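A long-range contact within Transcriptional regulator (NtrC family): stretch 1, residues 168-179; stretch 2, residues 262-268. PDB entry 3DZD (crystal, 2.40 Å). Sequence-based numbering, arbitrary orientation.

Stretch 1 168-179: VARLIHRYSGRK
Stretch 2 262-268: VDIRVIS

How do the two backbones lie against each other? Residues 168-176 form the end of a helix, and residues 265-268 belong to a strand that continues beyond the stretch. Their axes approach to 9.6 Å and run nearly antiparallel, at 161°. Ala169 and Ile267 mark the register, their CA atoms 6.6 Å apart. Successive residues down the helix therefore meet earlier residues of the strand, and the contact buries 351 Å² in all.

Which apolar side chains meet? Ala169, Ile172 and Ile267 all point toward the opposing stretch. Ala169 CB lies 3.9 Å from Ile267 CG2, while Ala169 O is 3.6 Å from Ile267 CD1. Ile172 (chi1 m, chi2 t) brings CG2 to 3.5 Å from CD1 of Ile267 (also m, t). These buried methyls pack by shape, shielded from water.

How does the helix end and reach Arg178? Gly177 leaves helical geometry with phi/psi of 92/-4, where a CB would jam against the preceding carbonyl. Ser176 OG (chi1 p) bonds across the turn: it donates to His173 O at 2.8 Å and accepts from Arg178 N at 3.1 Å. Arg178 then extends at -62/137.

What chemistry joins the charged groups? Arg178 (m, t, p, chi4 86°) forms a salt bridge with Asp263 (chi1 t), NH2 to OD2 at 3.1 Å, including a weak hydrogen bond bent to 128°. Asp263 O lies 2.9 Å from Arg178 NH2, near the plane of the guanidinium at its edge. Arg265 CB covers one face of that group, 3.7 Å from Arg178 NE. The CA-to-CB bond of Arg265 points toward the first stretch, and with rotamer t, m, t and chi4 76° its NH1 lies 3.7 Å from Ile172 CG2 and 4.2 Å from Ser176 CB; its guanidinium nitrogens bond elsewhere in the structure.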

# COMPACT_ATOMS: atom_id res chain seq x y z
N VAL A 168 14.44 12.66 0.14
CA VAL A 168 15.50 12.29 1.06
C VAL A 168 14.91 11.49 2.22
O VAL A 168 15.48 10.49 2.66
CB VAL A 168 16.26 13.52 1.59
CG1 VAL A 168 17.31 13.09 2.60
CG2 VAL A 168 16.89 14.29 0.44
N ALA A 169 13.76 11.96 2.71
CA ALA A 169 13.05 11.30 3.81
C ALA A 169 12.66 9.85 3.48
O ALA A 169 12.84 8.95 4.30
CB ALA A 169 11.83 12.12 4.21
N ARG A 170 12.13 9.62 2.28
CA ARG A 170 11.80 8.26 1.84
C ARG A 170 13.04 7.40 1.70
O ARG A 170 13.04 6.21 2.05
CB ARG A 170 11.04 8.27 0.52
CG ARG A 170 9.59 8.70 0.66
CD ARG A 170 8.84 8.62 -0.65
NE ARG A 170 7.50 9.20 -0.49
CZ ARG A 170 6.47 8.55 0.06
NH1 ARG A 170 6.63 7.30 0.49
NH2 ARG A 170 5.29 9.15 0.17
N LEU A 171 14.11 7.99 1.18
CA LEU A 171 15.37 7.29 1.07
C LEU A 171 15.80 6.82 2.45
O LEU A 171 16.13 5.66 2.64
CB LEU A 171 16.45 8.18 0.45
CG LEU A 171 16.25 8.43 -1.05
CD1 LEU A 171 17.34 9.33 -1.62
CD2 LEU A 171 16.18 7.10 -1.82
N ILE A 172 15.77 7.74 3.41
CA ILE A 172 16.17 7.44 4.79
C ILE A 172 15.35 6.29 5.35
O ILE A 172 15.89 5.35 5.92
CB ILE A 172 16.03 8.68 5.71
CG1 ILE A 172 17.12 9.72 5.40
CG2 ILE A 172 16.08 8.27 7.18
CD1 ILE A 172 16.86 11.07 6.04
N HIS A 173 14.03 6.36 5.19
CA HIS A 173 13.15 5.30 5.64
C HIS A 173 13.55 3.97 4.99
O HIS A 173 13.83 2.99 5.68
CB HIS A 173 11.70 5.64 5.31
CG HIS A 173 10.74 4.51 5.57
ND1 HIS A 173 10.43 4.08 6.84
CD2 HIS A 173 10.03 3.73 4.72
CE1 HIS A 173 9.57 3.07 6.76
NE2 HIS A 173 9.31 2.85 5.49
N ARG A 174 13.61 3.97 3.67
CA ARG A 174 14.06 2.82 2.89
C ARG A 174 15.32 2.16 3.47
O ARG A 174 15.35 0.95 3.67
CB ARG A 174 14.33 3.24 1.45
CG ARG A 174 14.61 2.08 0.51
CD ARG A 174 13.35 1.27 0.27
NE ARG A 174 12.23 2.11 -0.14
CZ ARG A 174 11.90 2.35 -1.40
NH1 ARG A 174 12.62 1.82 -2.39
NH2 ARG A 174 10.86 3.12 -1.69
N TYR A 175 16.36 2.96 3.72
CA TYR A 175 17.64 2.45 4.21
C TYR A 175 17.60 2.05 5.68
O TYR A 175 18.37 1.19 6.11
CB TYR A 175 18.76 3.47 3.97
CG TYR A 175 19.08 3.72 2.52
CD1 TYR A 175 18.07 3.81 1.57
CD2 TYR A 175 20.40 3.88 2.09
CE1 TYR A 175 18.35 4.04 0.23
CE2 TYR A 175 20.69 4.12 0.75
CZ TYR A 175 19.66 4.20 -0.17
OH TYR A 175 19.93 4.43 -1.51
N SER A 176 16.72 2.69 6.45
CA SER A 176 16.61 2.40 7.87
C SER A 176 16.25 0.94 8.10
O SER A 176 16.68 0.33 9.08
CB SER A 176 15.56 3.31 8.54
OG SER A 176 14.25 2.77 8.41
N GLY A 177 15.45 0.38 7.20
CA GLY A 177 15.06 -1.01 7.28
C GLY A 177 13.76 -1.25 8.03
O GLY A 177 13.28 -2.38 8.10
N ARG A 178 13.19 -0.18 8.58
CA ARG A 178 11.97 -0.29 9.37
C ARG A 178 10.81 -0.81 8.52
O ARG A 178 10.64 -0.40 7.38
CB ARG A 178 11.64 1.05 10.04
CG ARG A 178 12.66 1.43 11.13
CD ARG A 178 12.48 2.83 11.69
NE ARG A 178 11.28 2.97 12.51
CZ ARG A 178 11.22 2.68 13.80
NH1 ARG A 178 12.29 2.23 14.43
NH2 ARG A 178 10.09 2.84 14.47
N LYS A 179 10.04 -1.75 9.08
CA LYS A 179 9.02 -2.46 8.31
C LYS A 179 7.69 -1.71 8.23
O LYS A 179 6.87 -1.97 7.34
CB LYS A 179 8.79 -3.86 8.89
CG LYS A 179 9.90 -4.85 8.56
CD LYS A 179 10.05 -5.01 7.05
CE LYS A 179 8.73 -5.40 6.40
NZ LYS A 179 8.81 -5.45 4.91
N VAL A 262 3.42 4.25 20.67
CA VAL A 262 3.92 4.18 19.31
C VAL A 262 5.43 4.01 19.23
O VAL A 262 6.16 4.26 20.18
CB VAL A 262 3.52 5.39 18.44
CG1 VAL A 262 2.60 4.94 17.30
CG2 VAL A 262 2.89 6.48 19.29
N ASP A 263 5.87 3.55 18.08
CA ASP A 263 7.28 3.38 17.83
C ASP A 263 7.55 3.96 16.45
O ASP A 263 7.39 3.29 15.45
CB ASP A 263 7.64 1.90 17.90
CG ASP A 263 9.03 1.60 17.36
OD1 ASP A 263 10.01 2.22 17.82
OD2 ASP A 263 9.13 0.73 16.47
N ILE A 264 7.93 5.23 16.42
CA ILE A 264 8.14 5.91 15.15
C ILE A 264 9.51 6.53 15.08
O ILE A 264 10.05 7.00 16.07
CB ILE A 264 7.11 7.04 14.95
CG1 ILE A 264 7.08 7.93 16.19
CG2 ILE A 264 5.73 6.46 14.69
CD1 ILE A 264 5.78 8.69 16.35
N ARG A 265 10.09 6.49 13.89
CA ARG A 265 11.26 7.30 13.58
C ARG A 265 10.75 8.59 12.96
O ARG A 265 10.03 8.57 11.96
CB ARG A 265 12.18 6.56 12.62
CG ARG A 265 13.62 6.97 12.70
CD ARG A 265 13.91 8.20 11.84
NE ARG A 265 15.31 8.58 11.97
CZ ARG A 265 16.31 7.95 11.38
NH1 ARG A 265 16.06 6.90 10.60
NH2 ARG A 265 17.56 8.35 11.57
N VAL A 266 11.10 9.71 13.57
CA VAL A 266 10.59 11.00 13.15
C VAL A 266 11.54 11.72 12.21
O VAL A 266 12.70 11.97 12.55
CB VAL A 266 10.32 11.90 14.36
CG1 VAL A 266 9.83 13.27 13.89
CG2 VAL A 266 9.32 11.24 15.29
N ILE A 267 11.04 12.05 11.02
CA ILE A 267 11.80 12.88 10.10
C ILE A 267 11.01 14.15 9.84
O ILE A 267 9.81 14.10 9.56
CB ILE A 267 12.08 12.17 8.75
CG1 ILE A 267 12.83 10.85 9.00
CG2 ILE A 267 12.88 13.09 7.84
CD1 ILE A 267 13.19 10.10 7.73
N SER A 268 11.70 15.29 9.94
CA SER A 268 11.05 16.58 9.79
C SER A 268 11.72 17.38 8.71
O SER A 268 12.88 17.15 8.39
CB SER A 268 11.14 17.36 11.09
OG SER A 268 10.51 16.65 12.12